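Local coordinates for ABC-type branched-chain amino acid transport systems periplasmic component-like protein (Thermomonospora curvata, PDB 4N03), which probably serves as the extracytoplasmic substrate-binding component of an ABC transporter, here holding a fatty acid, palmitic acid, in its ligand pocket, at residues Val143-Asn154 with Lys364-Ile372; Ala280-Ile291 with Ala349-Met357. All coordinates share one frame; numbering follows the deposited sequence. Where two conformers were deposited one is given.

Interaction 1: Val143-Asn154 with Lys364-Ile372. With PLM (palmitic acid), chain B.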
loop_
_atom_site.group_PDB
_atom_site.type_symbol
_atom_site.label_atom_id
_atom_site.label_comp_id
_atom_site.label_asym_id
_atom_site.label_seq_id
_atom_site.Cartn_x
_atom_site.Cartn_y
_atom_site.Cartn_z
ATOM N N VAL A 143 -4.544 -7.691 4.256
ATOM C CA VAL A 143 -4.589 -6.547 3.364
ATOM C C VAL A 143 -4.968 -5.360 4.212
ATOM O O VAL A 143 -5.989 -5.340 4.864
ATOM C CB VAL A 143 -5.603 -6.753 2.233
ATOM C CG1 VAL A 143 -5.574 -5.520 1.335
ATOM C CG2 VAL A 143 -5.288 -8.019 1.433
ATOM N N THR A 144 -4.058 -4.390 4.300
ATOM C CA THR A 144 -4.317 -3.225 5.145
ATOM C C THR A 144 -5.196 -2.213 4.424
ATOM O O THR A 144 -5.372 -2.315 3.212
ATOM C CB THR A 144 -3.001 -2.570 5.551
ATOM O OG1 THR A 144 -2.294 -2.204 4.374
ATOM C CG2 THR A 144 -2.140 -3.522 6.402
ATOM N N GLY A 145 -5.778 -1.277 5.125
ATOM C CA GLY A 145 -6.486 -0.189 4.490
ATOM C C GLY A 145 -7.652 -0.674 3.633
ATOM O O GLY A 145 -8.338 -1.655 3.980
ATOM N N THR A 146 -7.892 0.076 2.574
ATOM C CA THR A 146 -8.869 -0.238 1.542
ATOM C C THR A 146 -8.228 -1.095 0.459
ATOM O O THR A 146 -6.987 -1.182 0.341
ATOM C CB THR A 146 -9.317 1.073 0.874
ATOM O OG1 THR A 146 -8.103 1.721 0.467
ATOM C CG2 THR A 146 -10.093 1.974 1.794
ATOM N N THR A 147 -9.059 -1.711 -0.369
ATOM C CA THR A 147 -8.617 -2.283 -1.619
ATOM C C THR A 147 -8.715 -1.277 -2.748
ATOM O O THR A 147 -9.413 -0.270 -2.658
ATOM C CB THR A 147 -9.401 -3.565 -1.911
ATOM O OG1 THR A 147 -10.801 -3.347 -1.770
ATOM C CG2 THR A 147 -8.956 -4.651 -0.982
ATOM N N TYR A 148 -8.020 -1.567 -3.845
ATOM C CA TYR A 148 -7.873 -0.598 -4.913
ATOM C C TYR A 148 -9.165 -0.159 -5.544
ATOM O O TYR A 148 -9.353 0.957 -5.980
ATOM C CB TYR A 148 -6.981 -1.142 -6.001
ATOM C CG TYR A 148 -5.532 -1.233 -5.650
ATOM C CD1 TYR A 148 -4.809 -0.140 -5.121
ATOM C CD2 TYR A 148 -4.850 -2.405 -5.808
ATOM C CE1 TYR A 148 -3.461 -0.245 -4.824
ATOM C CE2 TYR A 148 -3.497 -2.495 -5.521
ATOM C CZ TYR A 148 -2.796 -1.400 -5.028
ATOM O OH TYR A 148 -1.449 -1.427 -4.718
ATOM N N ASP A 149 -10.089 -1.125 -5.717
ATOM C CA ASP A 149 -11.418 -0.878 -6.255
ATOM C C ASP A 149 -12.197 0.119 -5.419
ATOM O O ASP A 149 -12.734 1.071 -5.938
ATOM C CB ASP A 149 -12.195 -2.157 -6.528
ATOM C CG ASP A 149 -12.248 -3.172 -5.411
ATOM O OD1 ASP A 149 -11.698 -2.930 -4.310
ATOM O OD2 ASP A 149 -12.840 -4.253 -5.680
ATOM N N VAL A 150 -12.231 -0.118 -4.105
ATOM C CA VAL A 150 -12.890 0.802 -3.206
ATOM C C VAL A 150 -12.278 2.186 -3.276
ATOM O O VAL A 150 -13.014 3.176 -3.284
ATOM C CB VAL A 150 -12.803 0.246 -1.762
ATOM C CG1 VAL A 150 -13.132 1.288 -0.683
ATOM C CG2 VAL A 150 -13.705 -0.980 -1.645
ATOM N N ASP A 151 -10.948 2.317 -3.384
ATOM C CA ASP A 151 -10.348 3.636 -3.540
ATOM C C ASP A 151 -10.830 4.342 -4.810
ATOM O O ASP A 151 -11.097 5.527 -4.770
ATOM C CB ASP A 151 -8.826 3.581 -3.568
ATOM C CG ASP A 151 -8.200 3.389 -2.208
ATOM O OD1 ASP A 151 -8.828 3.660 -1.184
ATOM O OD2 ASP A 151 -7.002 2.993 -2.242
HETATM N N MSE A 152 -10.910 3.641 -5.955
HETATM C CA MSE A 152 -11.420 4.276 -7.155
HETATM C C MSE A 152 -12.900 4.585 -7.066
HETATM O O MSE A 152 -13.322 5.580 -7.612
HETATM C CB MSE A 152 -11.143 3.411 -8.393
HETATM C CG MSE A 152 -9.663 3.339 -8.771
HETATM SE SE MSE A 152 -8.972 5.052 -9.354
HETATM C CE MSE A 152 -8.111 5.615 -7.819
ATOM N N ILE A 153 -13.681 3.760 -6.389
ATOM C CA ILE A 153 -15.105 4.094 -6.246
ATOM C C ILE A 153 -15.272 5.389 -5.461
ATOM O O ILE A 153 -15.971 6.318 -5.863
ATOM C CB ILE A 153 -15.851 2.926 -5.586
ATOM C CG1 ILE A 153 -15.884 1.715 -6.546
ATOM C CG2 ILE A 153 -17.268 3.341 -5.260
ATOM C CD1 ILE A 153 -16.241 0.427 -5.842
ATOM N N ASN A 154 -14.598 5.444 -4.303
ATOM C CA ASN A 154 -14.581 6.680 -3.503
ATOM C C ASN A 154 -14.064 7.856 -4.319
ATOM O O ASN A 154 -14.631 8.930 -4.303
ATOM C CB ASN A 154 -13.784 6.486 -2.222
ATOM C CG ASN A 154 -14.532 5.730 -1.146
ATOM O OD1 ASN A 154 -15.747 5.836 -1.022
ATOM N ND2 ASN A 154 -13.812 4.987 -0.333
ATOM N N LYS A 364 -13.444 -9.085 3.235
ATOM C CA LYS A 364 -13.832 -7.726 2.850
ATOM C C LYS A 364 -12.699 -6.800 3.306
ATOM O O LYS A 364 -11.877 -7.248 4.103
ATOM C CB LYS A 364 -15.171 -7.356 3.513
ATOM C CG LYS A 364 -15.167 -7.464 5.021
ATOM C CD LYS A 364 -16.569 -7.582 5.647
ATOM C CE LYS A 364 -16.515 -8.481 6.906
ATOM N NZ LYS A 364 -17.671 -8.801 7.816
ATOM N N PRO A 365 -12.689 -5.577 2.835
ATOM C CA PRO A 365 -11.554 -4.717 3.218
ATOM C C PRO A 365 -11.592 -4.362 4.702
ATOM O O PRO A 365 -12.636 -4.243 5.318
ATOM C CB PRO A 365 -11.788 -3.474 2.365
ATOM C CG PRO A 365 -12.569 -3.994 1.173
ATOM C CD PRO A 365 -13.499 -4.966 1.781
ATOM N N ALA A 366 -10.394 -4.139 5.256
ATOM C CA ALA A 366 -10.194 -3.768 6.646
ATOM C C ALA A 366 -10.793 -2.406 7.004
ATOM O O ALA A 366 -11.077 -2.180 8.163
ATOM C CB ALA A 366 -8.728 -3.785 6.944
ATOM N N THR A 367 -10.958 -1.551 6.021
ATOM C CA THR A 367 -11.700 -0.315 6.082
ATOM C C THR A 367 -12.150 0.050 4.656
ATOM O O THR A 367 -11.575 -0.464 3.701
ATOM C CB THR A 367 -10.884 0.822 6.722
ATOM O OG1 THR A 367 -11.644 2.005 6.701
ATOM C CG2 THR A 367 -9.566 1.077 5.990
ATOM N N ARG A 368 -13.113 0.924 4.541
ATOM C CA ARG A 368 -13.546 1.477 3.247
ATOM C C ARG A 368 -13.411 2.979 3.161
ATOM O O ARG A 368 -14.000 3.604 2.298
ATOM C CB ARG A 368 -14.961 1.007 2.844
ATOM C CG ARG A 368 -15.048 -0.475 2.737
ATOM C CD ARG A 368 -16.357 -0.905 2.098
ATOM N NE ARG A 368 -16.513 -2.329 2.235
ATOM C CZ ARG A 368 -17.364 -3.063 1.476
ATOM N NH1 ARG A 368 -17.986 -2.517 0.449
ATOM N NH2 ARG A 368 -17.450 -4.322 1.740
ATOM N N LYS A 369 -12.561 3.568 4.053
ATOM C CA LYS A 369 -12.364 5.000 4.073
ATOM C C LYS A 369 -11.094 5.384 3.274
ATOM O O LYS A 369 -10.016 4.832 3.489
ATOM C CB LYS A 369 -12.239 5.469 5.503
ATOM C CG LYS A 369 -13.488 5.214 6.301
ATOM C CD LYS A 369 -13.556 5.880 7.638
ATOM C CE LYS A 369 -14.804 5.430 8.376
ATOM N NZ LYS A 369 -14.752 3.984 8.793
ATOM N N THR A 370 -11.293 6.293 2.341
ATOM C CA THR A 370 -10.249 6.754 1.440
ATOM C C THR A 370 -10.049 8.251 1.612
ATOM O O THR A 370 -11.004 9.019 1.615
ATOM C CB THR A 370 -10.715 6.510 -0.023
ATOM O OG1 THR A 370 -10.983 5.110 -0.210
ATOM C CG2 THR A 370 -9.722 7.005 -1.058
ATOM N N TYR A 371 -8.777 8.669 1.782
ATOM C CA TYR A 371 -8.382 10.081 1.670
ATOM C C TYR A 371 -8.181 10.462 0.250
ATOM O O TYR A 371 -7.832 9.598 -0.588
ATOM C CB TYR A 371 -7.011 10.328 2.335
ATOM C CG TYR A 371 -6.906 10.110 3.812
ATOM C CD1 TYR A 371 -6.573 8.876 4.332
ATOM C CD2 TYR A 371 -7.052 11.173 4.721
ATOM C CE1 TYR A 371 -6.429 8.664 5.687
ATOM C CE2 TYR A 371 -6.907 10.964 6.080
ATOM C CZ TYR A 371 -6.566 9.740 6.554
ATOM O OH TYR A 371 -6.432 9.582 7.918
ATOM N N ILE A 372 -8.383 11.732 -0.080
ATOM C CA ILE A 372 -7.843 12.274 -1.335
ATOM C C ILE A 372 -6.669 13.183 -0.902
ATOM O O ILE A 372 -6.879 14.087 -0.078
ATOM C CB ILE A 372 -8.853 13.079 -2.141
ATOM C CG1 ILE A 372 -10.105 12.277 -2.418
ATOM C CG2 ILE A 372 -8.176 13.601 -3.418
ATOM C CD1 ILE A 372 -9.909 11.035 -3.252
HETATM C C1 PLM B . 0.873 -3.106 -6.404
HETATM O O1 PLM B . -0.140 -3.340 -5.694
HETATM O O2 PLM B . 1.485 -3.965 -7.074
HETATM C C2 PLM B . 1.502 -1.734 -6.315
HETATM C C3 PLM B . 2.410 -1.715 -5.010
HETATM C C4 PLM B . 2.931 -0.337 -4.670
HETATM C C5 PLM B . 3.832 -0.337 -3.483
HETATM C C6 PLM B . 4.358 1.016 -2.960
HETATM C C7 PLM B . 3.429 1.565 -1.885
HETATM C C8 PLM B . 3.717 2.967 -1.423
HETATM C C9 PLM B . 3.002 3.395 -0.155
HETATM C CA PLM B . 1.623 4.061 -0.370
HETATM C CB PLM B . 0.901 4.152 1.034
HETATM C CC PLM B . -0.525 3.530 0.979
HETATM C CD PLM B . -1.069 3.091 2.323
HETATM C CE PLM B . -2.446 2.442 2.330
HETATM C CF PLM B . -2.600 1.510 3.542
HETATM C CG PLM B . -3.047 2.200 4.819
HETATM O O HOH W 1 -8.284 -4.411 3.418
#
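Thr370 reaches from the start of strand 370-375 to the first turns of helix 148-161. Its CB lies beside the amide of Asn154, 3.5 Å from ND2. OG1 swings beside its own backbone N, anti to the carbonyl carbon (chi1 -58°), which sets it between two helix residues. It donates to Asp151 OD1 at 2.8 Å, meeting the anti lone pair, and accepts from Asn154 ND2 at 2.8 Å in a nearly straight bond (162°). CG2 rests against Asp151 OD1. That oxygen also takes the hydroxyl of Thr146, which comes from above the carboxylate plane, so two bonds grip it. The rotation of the Asn154 amide is fixed, ND2 also giving a bond to Arg368 O (3.0 Å) close to the amide plane and OD1 bonding Ser392. Thr146 CG2 packs on Lys369 O, the Pro365 ring crosses the Thr147 side chain at about a right angle, CG nearest OG1 (3.5 Å), and a water joins Val143 O and Gly145 O to Ala366 N. Tyr148 OH donates a hydrogen bond to O1 of palmitic acid (2.5 Å). The arrangement is consistent with the crossover (hinge) region between the two lobes of the leucine-binding-protein family fold.

Interaction 2: Ala280-Ile291 with Ala349-Met357. With PLM (palmitic acid), chain B.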
loop_
_atom_site.group_PDB
_atom_site.type_symbol
_atom_site.label_atom_id
_atom_site.label_comp_id
_atom_site.label_asym_id
_atom_site.label_seq_id
_atom_site.Cartn_x
_atom_site.Cartn_y
_atom_site.Cartn_z
ATOM N N ALA A 280 -5.922 5.098 1.344
ATOM C CA ALA A 280 -6.378 4.891 2.703
ATOM C C ALA A 280 -5.382 5.414 3.747
ATOM O O ALA A 280 -5.715 5.477 4.911
ATOM C CB ALA A 280 -6.598 3.413 2.979
ATOM N N GLY A 281 -4.145 5.721 3.325
ATOM C CA GLY A 281 -3.095 6.148 4.241
ATOM C C GLY A 281 -2.970 7.652 4.366
ATOM O O GLY A 281 -3.052 8.377 3.391
ATOM N N ALA A 282 -2.761 8.098 5.596
ATOM C CA ALA A 282 -2.537 9.504 5.827
ATOM C C ALA A 282 -1.114 9.885 5.367
ATOM O O ALA A 282 -0.185 9.079 5.511
ATOM C CB ALA A 282 -2.666 9.813 7.293
ATOM N N PRO A 283 -0.970 11.081 4.804
ATOM C CA PRO A 283 0.359 11.548 4.491
ATOM C C PRO A 283 1.093 12.061 5.767
ATOM O O PRO A 283 0.481 12.257 6.812
ATOM C CB PRO A 283 0.083 12.669 3.507
ATOM C CG PRO A 283 -1.198 13.252 3.976
ATOM C CD PRO A 283 -1.977 12.075 4.498
HETATM N N MSE A 284 2.394 12.328 5.643
HETATM C CA MSE A 284 3.258 12.769 6.778
HETATM C C MSE A 284 2.927 14.150 7.274
HETATM O O MSE A 284 3.462 14.567 8.293
HETATM C CB MSE A 284 4.709 12.584 6.377
HETATM C CG MSE A 284 5.003 11.111 6.118
HETATM SE SE MSE A 284 6.249 10.320 7.364
HETATM C CE MSE A 284 5.348 10.771 9.025
ATOM N N SER A 285 2.111 14.897 6.563
ATOM C CA SER A 285 1.641 16.217 6.949
ATOM C C SER A 285 0.373 16.212 7.767
ATOM O O SER A 285 -0.076 17.246 8.227
ATOM C CB SER A 285 1.442 17.047 5.705
ATOM O OG SER A 285 0.451 16.431 4.906
ATOM N N ALA A 286 -0.246 15.044 7.954
ATOM C CA ALA A 286 -1.487 15.008 8.718
ATOM C C ALA A 286 -1.265 15.459 10.168
ATOM O O ALA A 286 -0.262 15.119 10.783
ATOM C CB ALA A 286 -2.059 13.614 8.713
ATOM N N ASP A 287 -2.282 16.091 10.716
ATOM C CA ASP A 287 -2.193 16.653 12.076
ATOM C C ASP A 287 -2.569 15.573 13.085
ATOM O O ASP A 287 -3.655 15.599 13.668
ATOM C CB ASP A 287 -3.100 17.871 12.193
ATOM C CG ASP A 287 -2.968 18.574 13.522
ATOM O OD1 ASP A 287 -1.946 18.350 14.202
ATOM O OD2 ASP A 287 -3.900 19.321 13.863
ATOM N N LEU A 288 -1.669 14.618 13.263
ATOM C CA LEU A 288 -1.827 13.524 14.210
ATOM C C LEU A 288 -0.544 13.389 15.009
ATOM O O LEU A 288 0.519 13.375 14.438
ATOM C CB LEU A 288 -2.103 12.226 13.463
ATOM C CG LEU A 288 -3.397 12.114 12.663
ATOM C CD1 LEU A 288 -3.388 10.849 11.839
ATOM C CD2 LEU A 288 -4.666 12.136 13.488
ATOM N N PRO A 289 -0.661 13.224 16.329
ATOM C CA PRO A 289 0.562 13.139 17.147
ATOM C C PRO A 289 1.503 12.016 16.754
ATOM O O PRO A 289 2.715 12.208 16.707
ATOM C CB PRO A 289 0.023 12.947 18.572
ATOM C CG PRO A 289 -1.324 13.526 18.532
ATOM C CD PRO A 289 -1.860 13.330 17.169
ATOM N N ALA A 290 0.980 10.852 16.366
ATOM C CA ALA A 290 1.866 9.750 16.023
ATOM C C ALA A 290 2.578 10.010 14.705
ATOM O O ALA A 290 3.688 9.523 14.509
ATOM C CB ALA A 290 1.124 8.434 15.952
ATOM N N ILE A 291 1.914 10.743 13.804
ATOM C CA ILE A 291 2.544 11.096 12.522
ATOM C C ILE A 291 3.714 12.060 12.756
ATOM O O ILE A 291 4.781 11.884 12.197
ATOM C CB ILE A 291 1.512 11.733 11.576
ATOM C CG1 ILE A 291 0.545 10.697 11.082
ATOM C CG2 ILE A 291 2.148 12.479 10.415
ATOM C CD1 ILE A 291 1.021 9.738 9.994
ATOM N N ALA A 349 -8.207 -1.996 15.580
ATOM C CA ALA A 349 -6.847 -1.459 15.540
ATOM C C ALA A 349 -6.876 0.020 15.200
ATOM O O ALA A 349 -7.593 0.499 14.346
ATOM C CB ALA A 349 -6.022 -2.188 14.519
ATOM N N ASP A 350 -6.015 0.778 15.896
ATOM C CA ASP A 350 -5.795 2.184 15.526
ATOM C C ASP A 350 -4.457 2.584 16.079
ATOM O O ASP A 350 -4.322 2.833 17.293
ATOM C CB ASP A 350 -6.863 3.090 16.115
ATOM C CG ASP A 350 -6.729 4.525 15.649
ATOM O OD1 ASP A 350 -5.683 4.872 15.030
ATOM O OD2 ASP A 350 -7.655 5.342 15.894
ATOM N N ASP A 351 -3.449 2.534 15.224
ATOM C CA ASP A 351 -2.067 2.849 15.592
ATOM C C ASP A 351 -1.788 4.355 15.668
ATOM O O ASP A 351 -0.642 4.770 15.929
ATOM C CB ASP A 351 -1.102 2.138 14.604
ATOM C CG ASP A 351 -1.227 2.621 13.170
ATOM O OD1 ASP A 351 -1.867 3.612 12.882
ATOM O OD2 ASP A 351 -0.630 1.962 12.252
ATOM N N GLY A 352 -2.790 5.190 15.490
ATOM C CA GLY A 352 -2.613 6.619 15.516
ATOM C C GLY A 352 -2.097 7.242 14.250
ATOM O O GLY A 352 -1.869 8.456 14.235
ATOM N N LEU A 353 -1.891 6.457 13.205
ATOM C CA LEU A 353 -1.328 6.932 11.972
ATOM C C LEU A 353 -2.349 7.251 10.903
ATOM O O LEU A 353 -1.974 7.550 9.776
ATOM C CB LEU A 353 -0.338 5.905 11.445
ATOM C CG LEU A 353 0.867 5.651 12.338
ATOM C CD1 LEU A 353 1.678 4.500 11.766
ATOM C CD2 LEU A 353 1.765 6.849 12.513
ATOM N N GLY A 354 -3.630 7.198 11.263
ATOM C CA GLY A 354 -4.675 7.693 10.371
ATOM C C GLY A 354 -5.496 6.644 9.630
ATOM O O GLY A 354 -6.301 7.044 8.798
ATOM N N THR A 355 -5.336 5.370 9.948
ATOM C CA THR A 355 -6.102 4.323 9.255
ATOM C C THR A 355 -6.547 3.242 10.244
ATOM O O THR A 355 -5.983 2.170 10.304
ATOM C CB THR A 355 -5.245 3.689 8.149
ATOM O OG1 THR A 355 -4.601 4.682 7.332
ATOM C CG2 THR A 355 -6.081 2.807 7.241
ATOM N N PRO A 356 -7.593 3.537 11.010
ATOM C CA PRO A 356 -8.157 2.495 11.865
ATOM C C PRO A 356 -8.643 1.299 11.012
ATOM O O PRO A 356 -9.092 1.493 9.864
ATOM C CB PRO A 356 -9.364 3.191 12.526
ATOM C CG PRO A 356 -9.050 4.634 12.480
ATOM C CD PRO A 356 -8.241 4.833 11.203
HETATM N N MSE A 357 -8.535 0.112 11.551
HETATM C CA MSE A 357 -8.865 -1.111 10.802
HETATM C C MSE A 357 -9.395 -2.172 11.712
HETATM O O MSE A 357 -9.190 -2.176 12.912
HETATM C CB MSE A 357 -7.529 -1.707 10.218
HETATM C CG MSE A 357 -7.037 -0.842 9.113
HETATM SE SE MSE A 357 -5.321 -1.593 8.521
HETATM C CE MSE A 357 -4.192 -0.559 9.527
HETATM C C1 PLM B . 0.873 -3.106 -6.404
HETATM O O1 PLM B . -0.140 -3.340 -5.694
HETATM O O2 PLM B . 1.485 -3.965 -7.074
HETATM C C2 PLM B . 1.502 -1.734 -6.315
HETATM C C3 PLM B . 2.410 -1.715 -5.010
HETATM C C4 PLM B . 2.931 -0.337 -4.670
HETATM C C5 PLM B . 3.832 -0.337 -3.483
HETATM C C6 PLM B . 4.358 1.016 -2.960
HETATM C C7 PLM B . 3.429 1.565 -1.885
HETATM C C8 PLM B . 3.717 2.967 -1.423
HETATM C C9 PLM B . 3.002 3.395 -0.155
HETATM C CA PLM B . 1.623 4.061 -0.370
HETATM C CB PLM B . 0.901 4.152 1.034
HETATM C CC PLM B . -0.525 3.530 0.979
HETATM C CD PLM B . -1.069 3.091 2.323
HETATM C CE PLM B . -2.446 2.442 2.330
HETATM C CF PLM B . -2.600 1.510 3.542
HETATM C CG PLM B . -3.047 2.200 4.819
HETATM O O HOH W 2 -2.261 5.972 7.559
HETATM O O HOH W 3 -1.836 10.001 16.435
#
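The part of the fatty-acid pocket that meets the methyl end of palmitic acid is bordered by this contact between 280-291 and 349-357. Thr355 carries its polar part. With OG1 anti to the carbonyl carbon (chi1 -48°), the hydroxyl donates to Ala280 O at 2.8 Å, tilted 32° from the carbonyl plane; OG1 and CG2 of Thr355 both lie 3.9 Å from the terminal carbon CG of palmitic acid. A water completes the join, accepting from Ala282 N and donating to both Leu353 O and Thr355 OG1. A valine in place of Thr355 would probably leave Ala280 O without its hydroxyl donor and the water without one of its three partners. Beyond the pocket the contact turns apolar. Leu353 CD2 lies 3.8 Å from Ala290 CB and 3.9 Å from Ile291 CD1, whose chain crosses it obliquely, and Leu288 CD1 sits over the peptide leading into Gly354. The backbone angles there already call for glycine, and a CB would also run into Ala282 CB. Two successive Asx turns, Asp350 OD1 to Gly352 N and Asp351 OD1 to Leu353 N, shape the bend. The start of helix 289-301 forms one side of the contact, Ile291 also touching Val312 of helix 309-330, while Ala282 rests on Tyr371 of strand 370-375.

Interactions 1 and 2 have centres about 15 Å apart and meet directly, with 280-291 and 349-357 nested in the chain between the two segments of interaction 1. Tyr371 ties them together: its OH probably bonds Gly354 O at 2.7 Å, and its CE1 packs 3.4 Å from Ala280 O. Thr146 OG1 also lies 3.4 Å from Ala280 CB. Both contacts reach the same palmitic acid, but at different places. Interaction 1 reaches the acid head group through Tyr148, with Tyr84 and Ser109 as further hydrogen-bond partners, and flanks the tail at Thr144; interaction 2 borders the tail alone, at Gly281 and Thr355.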